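Side-chain contacts in probable adenylyl-sulfate kinase (Aeropyrum pernix, PDB 2YVU), which probably catalyses the ATP-dependent phosphorylation of adenosine 5'-phosphosulfate to 3'-phosphoadenylyl sulfate, the second step in turning sulfate into sulfite: residues A[25-28]-A[29-33]; A[60-64]-A[65-69]; A[102-105]-A[106-110]; A[123-126]-A[127-131]. One frame throughout, in Å; residues are numbered along the deposited sequence.

Contact 1 (A[25-28]-A[29-33]); sequences GKTT and IATRL
G25 to I29 and T28 to R32 are contacts one helical turn apart, in the first two turns of helix 26-39, where the chain leaves the loop after strand 14-19. G25 takes the N-cap position; its positive phi of 105° would press a CB against the preceding carbonyl, and its own O receives I29 N at 3.1 Å. The next turn is gripped twice: T27 O accepts both T31 N, at 3.0 Å, and the hydroxyl T31 OG1, at 3.2 Å, the two donors arriving from opposite faces of the carbonyl plane. The hydroxyl reaches back because OG1 stands beside its own backbone N, anti to the carbonyl carbon (chi1 -62°). T28 and R32 run alongside each other, and the methyl T28 CG2 rests 3.6 Å from R32 CD. A bend at chi3 then turns the arginine's end, whose NH2 forms a salt bridge with E171 on helix 170-184. I29 lays CG1 against G25 O and packs on V119 and L177. T27 OG1 hydrogen-bonds S91 OG. This strand-loop-helix, with G25, K26 and T27 at the helix start, is consistent with a Walker A P-loop, in which these three residues probably help bind ATP.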
loop_
_atom_site.group_PDB
_atom_site.type_symbol
_atom_site.label_atom_id
_atom_site.label_comp_id
_atom_site.label_asym_id
_atom_site.label_seq_id
_atom_site.Cartn_x
_atom_site.Cartn_y
_atom_site.Cartn_z
ATOM N N GLY A 25 23.497 5.099 -0.385
ATOM C CA GLY A 25 23.180 5.444 -1.756
ATOM C C GLY A 25 22.005 4.679 -2.328
ATOM O O GLY A 25 21.729 4.780 -3.518
ATOM N N LYS A 26 21.311 3.925 -1.475
ATOM C CA LYS A 26 20.144 3.124 -1.877
ATOM C C LYS A 26 19.126 3.878 -2.714
ATOM O O LYS A 26 18.773 3.463 -3.816
ATOM C CB LYS A 26 19.390 2.621 -0.649
ATOM C CG LYS A 26 20.111 1.656 0.279
ATOM C CD LYS A 26 19.346 1.627 1.616
ATOM C CE LYS A 26 19.416 3.030 2.239
ATOM N NZ LYS A 26 18.448 3.379 3.320
ATOM N N THR A 27 18.623 4.981 -2.166
ATOM C CA THR A 27 17.594 5.751 -2.852
ATOM C C THR A 27 18.019 6.343 -4.190
ATOM O O THR A 27 17.225 6.390 -5.120
ATOM C CB THR A 27 17.018 6.842 -1.925
ATOM O OG1 THR A 27 16.485 6.216 -0.744
ATOM C CG2 THR A 27 15.892 7.592 -2.621
ATOM N N THR A 28 19.259 6.795 -4.304
ATOM C CA THR A 28 19.727 7.311 -5.593
ATOM C C THR A 28 19.656 6.168 -6.625
ATOM O O THR A 28 19.194 6.352 -7.761
ATOM C CB THR A 28 21.190 7.739 -5.543
ATOM O OG1 THR A 28 21.429 8.496 -4.358
ATOM C CG2 THR A 28 21.521 8.579 -6.767
ATOM N N ILE A 29 20.146 4.994 -6.229
ATOM C CA ILE A 29 20.120 3.832 -7.115
ATOM C C ILE A 29 18.679 3.486 -7.507
ATOM O O ILE A 29 18.385 3.271 -8.692
ATOM C CB ILE A 29 20.777 2.594 -6.446
ATOM C CG1 ILE A 29 22.291 2.834 -6.322
ATOM C CG2 ILE A 29 20.451 1.309 -7.251
ATOM C CD1 ILE A 29 23.020 1.765 -5.514
ATOM N N ALA A 30 17.782 3.438 -6.525
ATOM C CA ALA A 30 16.372 3.121 -6.804
ATOM C C ALA A 30 15.748 4.072 -7.845
ATOM O O ALA A 30 15.100 3.651 -8.791
ATOM C CB ALA A 30 15.565 3.206 -5.519
ATOM N N THR A 31 15.959 5.361 -7.657
ATOM C CA THR A 31 15.386 6.363 -8.548
ATOM C C THR A 31 15.945 6.349 -9.969
ATOM O O THR A 31 15.214 6.555 -10.937
ATOM C CB THR A 31 15.564 7.770 -7.930
ATOM O OG1 THR A 31 14.843 7.826 -6.689
ATOM C CG2 THR A 31 15.017 8.830 -8.863
ATOM N N ARG A 32 17.245 6.135 -10.090
ATOM C CA ARG A 32 17.869 6.083 -11.398
ATOM C C ARG A 32 17.419 4.820 -12.103
ATOM O O ARG A 32 17.129 4.846 -13.306
ATOM C CB ARG A 32 19.388 6.166 -11.242
ATOM C CG ARG A 32 19.779 7.545 -10.691
ATOM C CD ARG A 32 21.228 7.688 -10.275
ATOM N NE ARG A 32 22.168 7.536 -11.376
ATOM C CZ ARG A 32 23.126 8.415 -11.665
ATOM N NH1 ARG A 32 23.265 9.518 -10.940
ATOM N NH2 ARG A 32 23.964 8.177 -12.663
ATOM N N LEU A 33 17.314 3.717 -11.364
ATOM C CA LEU A 33 16.842 2.500 -11.994
ATOM C C LEU A 33 15.396 2.706 -12.441
ATOM O O LEU A 33 15.005 2.321 -13.540
ATOM C CB LEU A 33 16.919 1.309 -11.037
ATOM C CG LEU A 33 16.250 0.046 -11.603
ATOM C CD1 LEU A 33 17.012 -0.472 -12.794
ATOM C CD2 LEU A 33 16.172 -1.032 -10.522
#

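Contact 2 (A[60-64]-A[65-69]); sequences AGFTR and EERLR
T63 N-caps helix 64-82: its hydroxyl oxygen OG1 accepts the backbone N of E66 at 3.0 Å, with an N-H...O angle of 137°. The hydroxyl sits between its own backbone N and carbonyl carbon (chi1 67°), a rotation that turns it back over the first helical turn, where it also lies against E66 CB. T63 O takes part as well, receiving R67 N at 2.9 Å in a nearly straight bond and E66 N more weakly. With both threonine oxygens engaged, the loop 60-63 is joined to the start of the helix.

E66 folds back against that loop. A bend at chi2 brings the carboxylate beside the peptide of G61, OE1 standing 3.0 Å from G61 N, while A60 CB packs 3.4 Å from E66 CG. This is the N-terminal end of a helix in the P-loop kinase fold, on the surface of the domain. R67 stretches out fully from CG to NE and lays one guanidinium face over F62 CA. Its NE makes a weak bond to F62 O at 3.3 Å, and NH2 comes to the edge of the F62 ring, 3.6 Å from CD2, with ring and guanidinium planes 54° apart. NH2 also has a weak bond to E144 O. R64 makes a cation-pi contact with Y96, and R69 packs on G59 of the second subunit.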
loop_
_atom_site.group_PDB
_atom_site.type_symbol
_atom_site.label_atom_id
_atom_site.label_comp_id
_atom_site.label_asym_id
_atom_site.label_seq_id
_atom_site.Cartn_x
_atom_site.Cartn_y
_atom_site.Cartn_z
ATOM N N ALA A 60 4.122 6.099 13.145
ATOM C CA ALA A 60 4.723 5.020 13.915
ATOM C C ALA A 60 5.937 5.471 14.717
ATOM O O ALA A 60 6.626 6.433 14.359
ATOM C CB ALA A 60 5.114 3.871 12.979
ATOM N N GLY A 61 6.186 4.774 15.819
ATOM C CA GLY A 61 7.341 5.089 16.631
ATOM C C GLY A 61 8.497 4.416 15.920
ATOM O O GLY A 61 8.425 4.195 14.703
ATOM N N PHE A 62 9.552 4.068 16.651
ATOM C CA PHE A 62 10.687 3.416 16.014
ATOM C C PHE A 62 11.132 2.194 16.784
ATOM O O PHE A 62 12.273 1.769 16.681
ATOM C CB PHE A 62 11.847 4.399 15.854
ATOM C CG PHE A 62 11.463 5.671 15.151
ATOM C CD1 PHE A 62 10.775 6.677 15.828
ATOM C CD2 PHE A 62 11.769 5.858 13.804
ATOM C CE1 PHE A 62 10.400 7.851 15.175
ATOM C CE2 PHE A 62 11.399 7.027 13.143
ATOM C CZ PHE A 62 10.713 8.025 13.830
ATOM N N THR A 63 10.217 1.625 17.555
ATOM C CA THR A 63 10.529 0.430 18.320
ATOM C C THR A 63 10.736 -0.687 17.299
ATOM O O THR A 63 10.232 -0.612 16.174
ATOM C CB THR A 63 9.369 0.069 19.291
ATOM O OG1 THR A 63 8.210 -0.333 18.551
ATOM C CG2 THR A 63 8.998 1.289 20.143
ATOM N N ARG A 64 11.479 -1.719 17.674
ATOM C CA ARG A 64 11.734 -2.810 16.751
ATOM C C ARG A 64 10.450 -3.469 16.271
ATOM O O ARG A 64 10.386 -3.948 15.138
ATOM C CB ARG A 64 12.644 -3.852 17.393
ATOM C CG ARG A 64 13.129 -4.889 16.415
ATOM C CD ARG A 64 14.262 -5.722 16.974
ATOM N NE ARG A 64 14.722 -6.679 15.975
ATOM C CZ ARG A 64 15.805 -7.436 16.106
ATOM N NH1 ARG A 64 16.545 -7.343 17.204
ATOM N NH2 ARG A 64 16.144 -8.287 15.141
ATOM N N GLU A 65 9.427 -3.494 17.121
ATOM C CA GLU A 65 8.154 -4.097 16.735
ATOM C C GLU A 65 7.376 -3.146 15.824
ATOM O O GLU A 65 6.600 -3.578 14.978
ATOM C CB GLU A 65 7.300 -4.447 17.967
ATOM C CG GLU A 65 7.808 -3.900 19.295
ATOM C CD GLU A 65 8.898 -4.763 19.915
ATOM O OE1 GLU A 65 8.660 -5.977 20.103
ATOM O OE2 GLU A 65 9.985 -4.229 20.220
ATOM N N GLU A 66 7.599 -1.850 16.005
ATOM C CA GLU A 66 6.934 -0.824 15.207
ATOM C C GLU A 66 7.482 -0.887 13.775
ATOM O O GLU A 66 6.729 -0.836 12.807
ATOM C CB GLU A 66 7.216 0.553 15.814
ATOM C CG GLU A 66 6.330 1.674 15.304
ATOM C CD GLU A 66 5.140 1.933 16.209
ATOM O OE1 GLU A 66 5.360 2.294 17.389
ATOM O OE2 GLU A 66 3.991 1.780 15.740
ATOM N N ARG A 67 8.802 -1.007 13.658
ATOM C CA ARG A 67 9.460 -1.096 12.361
ATOM C C ARG A 67 8.985 -2.331 11.596
ATOM O O ARG A 67 8.792 -2.279 10.384
ATOM C CB ARG A 67 10.980 -1.153 12.540
ATOM C CG ARG A 67 11.587 0.142 13.026
ATOM C CD ARG A 67 13.097 0.010 13.223
ATOM N NE ARG A 67 13.688 1.244 13.745
ATOM C CZ ARG A 67 13.906 2.345 13.027
ATOM N NH1 ARG A 67 13.587 2.381 11.739
ATOM N NH2 ARG A 67 14.444 3.415 13.599
ATOM N N LEU A 68 8.813 -3.437 12.312
ATOM C CA LEU A 68 8.351 -4.684 11.714
ATOM C C LEU A 68 6.954 -4.516 11.137
ATOM O O LEU A 68 6.691 -4.915 9.998
ATOM C CB LEU A 68 8.314 -5.811 12.754
ATOM C CG LEU A 68 9.420 -6.866 12.756
ATOM C CD1 LEU A 68 9.088 -7.927 13.807
ATOM C CD2 LEU A 68 9.542 -7.509 11.375
ATOM N N ARG A 69 6.048 -3.957 11.934
ATOM C CA ARG A 69 4.678 -3.742 11.460
ATOM C C ARG A 69 4.727 -2.993 10.139
ATOM O O ARG A 69 3.977 -3.271 9.211
ATOM C CB ARG A 69 3.882 -2.892 12.449
ATOM C CG ARG A 69 2.970 -3.669 13.361
ATOM C CD ARG A 69 2.033 -2.738 14.124
ATOM N NE ARG A 69 1.016 -3.496 14.843
ATOM C CZ ARG A 69 1.271 -4.346 15.833
ATOM N NH1 ARG A 69 2.520 -4.552 16.231
ATOM N NH2 ARG A 69 0.278 -4.997 16.424
#

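Contact 3 (A[102-105]-A[106-110]); sequences MVRR and IVEEE
Regular i to i+4 bonds carry the backbone from M102-R105 into I106-E109, near the C-terminal end of helix 97-109. The shortest of the four is E108 N to R104 O, 2.8 Å; the longest, I106 N to M102 O, measures 3.3 Å.

That R104-E108 turn is bridged a second time by side chains. R104 leaves with CG anti to its backbone N (chi1 172°), and its bend at chi3 swings the guanidinium round to the glutamate, so that NH1 meets E108 OE2 at 3.0 Å in a salt bridge. The carboxylate oxygen lies in the guanidinium plane, yet NH1 approaches it from above the carboxylate, the two planes being 66° apart. The aliphatic part of the arginine is pressed to the same group, CG lying 3.3 Å from E108 CD. R104 NH2 has a second acid, E116, so this guanidinium joins the helix to strand 114-120. A leucine in place of R104 would probably leave the carboxylates of E108 and E116 without their shared positive mate. On another face M102 and I106 lie side by side, SD 3.7 Å from CD1.

M102 and I106 both pack on K72 of helix 64-82, where R79 pairs with E109 and E110. V103 and V107 face inward, meeting F114 of strand 114-120 and, respectively, W17 and V15 of strand 14-19.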
loop_
_atom_site.group_PDB
_atom_site.type_symbol
_atom_site.label_atom_id
_atom_site.label_comp_id
_atom_site.label_asym_id
_atom_site.label_seq_id
_atom_site.Cartn_x
_atom_site.Cartn_y
_atom_site.Cartn_z
ATOM N N MET A 102 11.064 -12.016 6.436
ATOM C CA MET A 102 9.615 -11.934 6.587
ATOM C C MET A 102 9.024 -11.160 5.382
ATOM O O MET A 102 7.971 -11.512 4.850
ATOM C CB MET A 102 9.305 -11.229 7.909
ATOM C CG MET A 102 7.849 -10.958 8.165
ATOM S SD MET A 102 7.316 -9.417 7.408
ATOM C CE MET A 102 7.928 -8.197 8.613
ATOM N N VAL A 103 9.715 -10.112 4.938
ATOM C CA VAL A 103 9.244 -9.345 3.782
ATOM C C VAL A 103 9.304 -10.253 2.546
ATOM O O VAL A 103 8.331 -10.361 1.804
ATOM C CB VAL A 103 10.110 -8.104 3.538
ATOM C CG1 VAL A 103 9.746 -7.475 2.196
ATOM C CG2 VAL A 103 9.891 -7.096 4.663
ATOM N N ARG A 104 10.444 -10.918 2.349
ATOM C CA ARG A 104 10.622 -11.842 1.225
ATOM C C ARG A 104 9.512 -12.877 1.159
ATOM O O ARG A 104 8.971 -13.145 0.076
ATOM C CB ARG A 104 11.954 -12.597 1.342
ATOM C CG ARG A 104 12.122 -13.731 0.316
ATOM C CD ARG A 104 13.462 -14.524 0.484
ATOM N NE ARG A 104 14.662 -13.730 0.191
ATOM C CZ ARG A 104 15.099 -13.435 -1.037
ATOM N NH1 ARG A 104 14.444 -13.857 -2.116
ATOM N NH2 ARG A 104 16.218 -12.745 -1.194
ATOM N N ARG A 105 9.199 -13.476 2.313
ATOM C CA ARG A 105 8.164 -14.507 2.409
ATOM C C ARG A 105 6.819 -14.039 1.877
ATOM O O ARG A 105 6.146 -14.743 1.121
ATOM C CB ARG A 105 7.961 -14.957 3.863
ATOM C CG ARG A 105 9.065 -15.826 4.438
ATOM C CD ARG A 105 8.560 -16.678 5.627
ATOM N NE ARG A 105 8.008 -15.890 6.735
ATOM C CZ ARG A 105 8.732 -15.262 7.660
ATOM N NH1 ARG A 105 10.058 -15.324 7.630
ATOM N NH2 ARG A 105 8.126 -14.572 8.620
ATOM N N ILE A 106 6.411 -12.859 2.317
ATOM C CA ILE A 106 5.146 -12.304 1.891
ATOM C C ILE A 106 5.118 -12.147 0.388
ATOM O O ILE A 106 4.139 -12.527 -0.258
ATOM C CB ILE A 106 4.893 -10.965 2.589
ATOM C CG1 ILE A 106 4.582 -11.243 4.068
ATOM C CG2 ILE A 106 3.782 -10.195 1.874
ATOM C CD1 ILE A 106 4.602 -10.023 4.983
ATOM N N VAL A 107 6.200 -11.632 -0.184
ATOM C CA VAL A 107 6.248 -11.439 -1.648
ATOM C C VAL A 107 6.288 -12.777 -2.426
ATOM O O VAL A 107 5.534 -12.976 -3.402
ATOM C CB VAL A 107 7.476 -10.558 -2.042
ATOM C CG1 VAL A 107 7.602 -10.441 -3.557
ATOM C CG2 VAL A 107 7.314 -9.130 -1.410
ATOM N N GLU A 108 7.138 -13.698 -1.973
ATOM C CA GLU A 108 7.307 -14.988 -2.641
ATOM C C GLU A 108 6.062 -15.854 -2.591
ATOM O O GLU A 108 5.819 -16.636 -3.500
ATOM C CB GLU A 108 8.506 -15.742 -2.051
ATOM C CG GLU A 108 9.801 -14.982 -2.249
ATOM C CD GLU A 108 11.038 -15.808 -1.996
ATOM O OE1 GLU A 108 11.008 -16.696 -1.116
ATOM O OE2 GLU A 108 12.056 -15.549 -2.666
ATOM N N GLU A 109 5.285 -15.704 -1.529
ATOM C CA GLU A 109 4.049 -16.445 -1.367
ATOM C C GLU A 109 3.163 -16.213 -2.598
ATOM O O GLU A 109 2.611 -17.143 -3.163
ATOM C CB GLU A 109 3.344 -15.971 -0.092
ATOM C CG GLU A 109 1.895 -16.391 0.022
ATOM C CD GLU A 109 1.242 -15.908 1.312
ATOM O OE1 GLU A 109 -0.006 -15.903 1.378
ATOM O OE2 GLU A 109 1.972 -15.540 2.258
ATOM N N GLU A 110 3.044 -14.962 -3.016
ATOM C CA GLU A 110 2.237 -14.621 -4.182
ATOM C C GLU A 110 2.887 -15.178 -5.445
ATOM O O GLU A 110 2.321 -15.076 -6.531
ATOM C CB GLU A 110 2.148 -13.096 -4.310
ATOM C CG GLU A 110 1.250 -12.581 -5.425
ATOM C CD GLU A 110 -0.223 -12.724 -5.088
ATOM O OE1 GLU A 110 -1.009 -13.073 -5.995
ATOM O OE2 GLU A 110 -0.597 -12.474 -3.916
#

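Contact 4 (A[123-126]-A[127-131]); sequences LEEV and IRRDP
A salt-bridge network centred on E125 spans a turn of the short helix 123-129, close to the P-loop. Its two oxygens serve different arginines. OE2 takes R128 NH2 at 2.8 Å, met nearly along the C-O axis, with the oxygen tilted 31° from the guanidinium plane. OE1 uses its anti lone pair for R129 NE at 3.2 Å, and this oxygen lies near the plane of the R129 guanidinium. Both arginines cross the glutamate at about a right angle. CG anti to the backbone N (chi1 175°) and a bend at chi2 set the carboxylate between them. One water ties the group further, donating to E125 OE2 and accepting from R128 NE. An alanine at E125 would probably leave both guanidinium groups without their common acid and the water without its acceptor, setting R128 freer to turn.

R129, extended from CG to NE, carries its far end beyond the helix: NH1 bonds T165 OG1, and NH2 bonds G23 O of the probable ATP-binding loop. On the opposite flank from the carboxylate, L123 CD2 and I127 CD1 are tightly packed at 3.5 Å.

The helix follows strand 114-120 and leads straight into helix 131-139, whose start D130 N-caps through OD1 to G133 N. I127 touches F146, and V126 rests on A121, just past the strand.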
loop_
_atom_site.group_PDB
_atom_site.type_symbol
_atom_site.label_atom_id
_atom_site.label_comp_id
_atom_site.label_asym_id
_atom_site.label_seq_id
_atom_site.Cartn_x
_atom_site.Cartn_y
_atom_site.Cartn_z
ATOM N N LEU A 123 30.087 1.274 7.744
ATOM C CA LEU A 123 29.547 2.226 8.698
ATOM C C LEU A 123 30.415 3.487 8.758
ATOM O O LEU A 123 29.910 4.598 8.737
ATOM C CB LEU A 123 29.533 1.586 10.084
ATOM C CG LEU A 123 28.537 2.057 11.140
ATOM C CD1 LEU A 123 29.205 1.906 12.494
ATOM C CD2 LEU A 123 28.101 3.492 10.904
ATOM N N GLU A 124 31.725 3.305 8.859
ATOM C CA GLU A 124 32.631 4.441 8.946
ATOM C C GLU A 124 32.576 5.214 7.652
ATOM O O GLU A 124 32.728 6.429 7.642
ATOM C CB GLU A 124 34.070 3.982 9.189
ATOM C CG GLU A 124 34.282 3.238 10.490
ATOM C CD GLU A 124 35.737 2.838 10.698
ATOM O OE1 GLU A 124 36.424 2.505 9.707
ATOM O OE2 GLU A 124 36.192 2.844 11.859
ATOM N N GLU A 125 32.367 4.493 6.552
ATOM C CA GLU A 125 32.297 5.140 5.263
ATOM C C GLU A 125 31.062 6.012 5.131
ATOM O O GLU A 125 31.172 7.128 4.644
ATOM C CB GLU A 125 32.348 4.112 4.120
ATOM C CG GLU A 125 32.160 4.751 2.736
ATOM C CD GLU A 125 33.288 5.729 2.351
ATOM O OE1 GLU A 125 33.056 6.599 1.477
ATOM O OE2 GLU A 125 34.408 5.622 2.905
ATOM N N VAL A 126 29.888 5.546 5.555
ATOM C CA VAL A 126 28.710 6.404 5.412
ATOM C C VAL A 126 28.779 7.589 6.376
ATOM O O VAL A 126 28.265 8.657 6.077
ATOM C CB VAL A 126 27.341 5.637 5.590
ATOM C CG1 VAL A 126 27.189 4.611 4.481
ATOM C CG2 VAL A 126 27.247 4.952 6.944
ATOM N N ILE A 127 29.432 7.411 7.518
ATOM C CA ILE A 127 29.561 8.514 8.464
ATOM C C ILE A 127 30.516 9.564 7.855
ATOM O O ILE A 127 30.204 10.756 7.795
ATOM C CB ILE A 127 30.110 8.023 9.816
ATOM C CG1 ILE A 127 29.023 7.244 10.566
ATOM C CG2 ILE A 127 30.561 9.212 10.652
ATOM C CD1 ILE A 127 29.524 6.522 11.813
ATOM N N ARG A 128 31.664 9.093 7.382
ATOM C CA ARG A 128 32.678 9.947 6.764
ATOM C C ARG A 128 32.108 10.730 5.568
ATOM O O ARG A 128 32.455 11.886 5.332
ATOM C CB ARG A 128 33.859 9.070 6.300
ATOM C CG ARG A 128 35.240 9.549 6.731
ATOM C CD ARG A 128 36.213 8.371 6.940
ATOM N NE ARG A 128 36.198 7.429 5.825
ATOM C CZ ARG A 128 36.495 6.138 5.924
ATOM N NH1 ARG A 128 36.843 5.616 7.092
ATOM N NH2 ARG A 128 36.408 5.355 4.857
ATOM N N ARG A 129 31.228 10.094 4.815
ATOM C CA ARG A 129 30.650 10.729 3.645
ATOM C C ARG A 129 29.855 11.981 3.939
ATOM O O ARG A 129 29.946 12.962 3.197
ATOM C CB ARG A 129 29.707 9.772 2.908
ATOM C CG ARG A 129 30.370 8.669 2.119
ATOM C CD ARG A 129 29.317 7.777 1.412
ATOM N NE ARG A 129 29.989 6.670 0.746
ATOM C CZ ARG A 129 29.391 5.627 0.177
ATOM N NH1 ARG A 129 30.138 4.689 -0.400
ATOM N NH2 ARG A 129 28.067 5.508 0.183
ATOM N N ASP A 130 29.082 11.947 5.019
ATOM C CA ASP A 130 28.183 13.042 5.327
ATOM C C ASP A 130 28.226 13.659 6.722
ATOM O O ASP A 130 27.259 13.542 7.498
ATOM C CB ASP A 130 26.757 12.574 5.034
ATOM C CG ASP A 130 25.765 13.692 5.111
ATOM O OD1 ASP A 130 26.176 14.846 4.887
ATOM O OD2 ASP A 130 24.577 13.419 5.382
ATOM N N PRO A 131 29.335 14.349 7.047
ATOM C CA PRO A 131 29.515 15.001 8.346
ATOM C C PRO A 131 28.342 15.930 8.639
ATOM O O PRO A 131 27.680 15.825 9.678
ATOM C CB PRO A 131 30.817 15.779 8.160
ATOM C CG PRO A 131 31.588 14.939 7.190
ATOM C CD PRO A 131 30.527 14.535 6.193
HETATM O O HOH W 1 35.615 8.161 3.215
#

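Each contact lies within one continuous piece of chain, so none closes a long loop; the four follow in series, without nesting or crossing. Contact 1 opens the helix after strand 14-19, at the nucleotide-binding loop. Contact 2 starts helix 64-82 after the loop that follows helix 49-53, and contact 3 lies in the later part of helix 97-109. These two touch, L68 CD2 lying 3.3 Å from M102 CE, which joins their helices on the other side of the chain's centre from contact 1. Contact 4 follows strand 114-120; its nearest atoms come about 5 Å from contact 1, and R129 reaches G23. Contacts 3 and 4 are the farthest apart, their centres about 32 Å from each other.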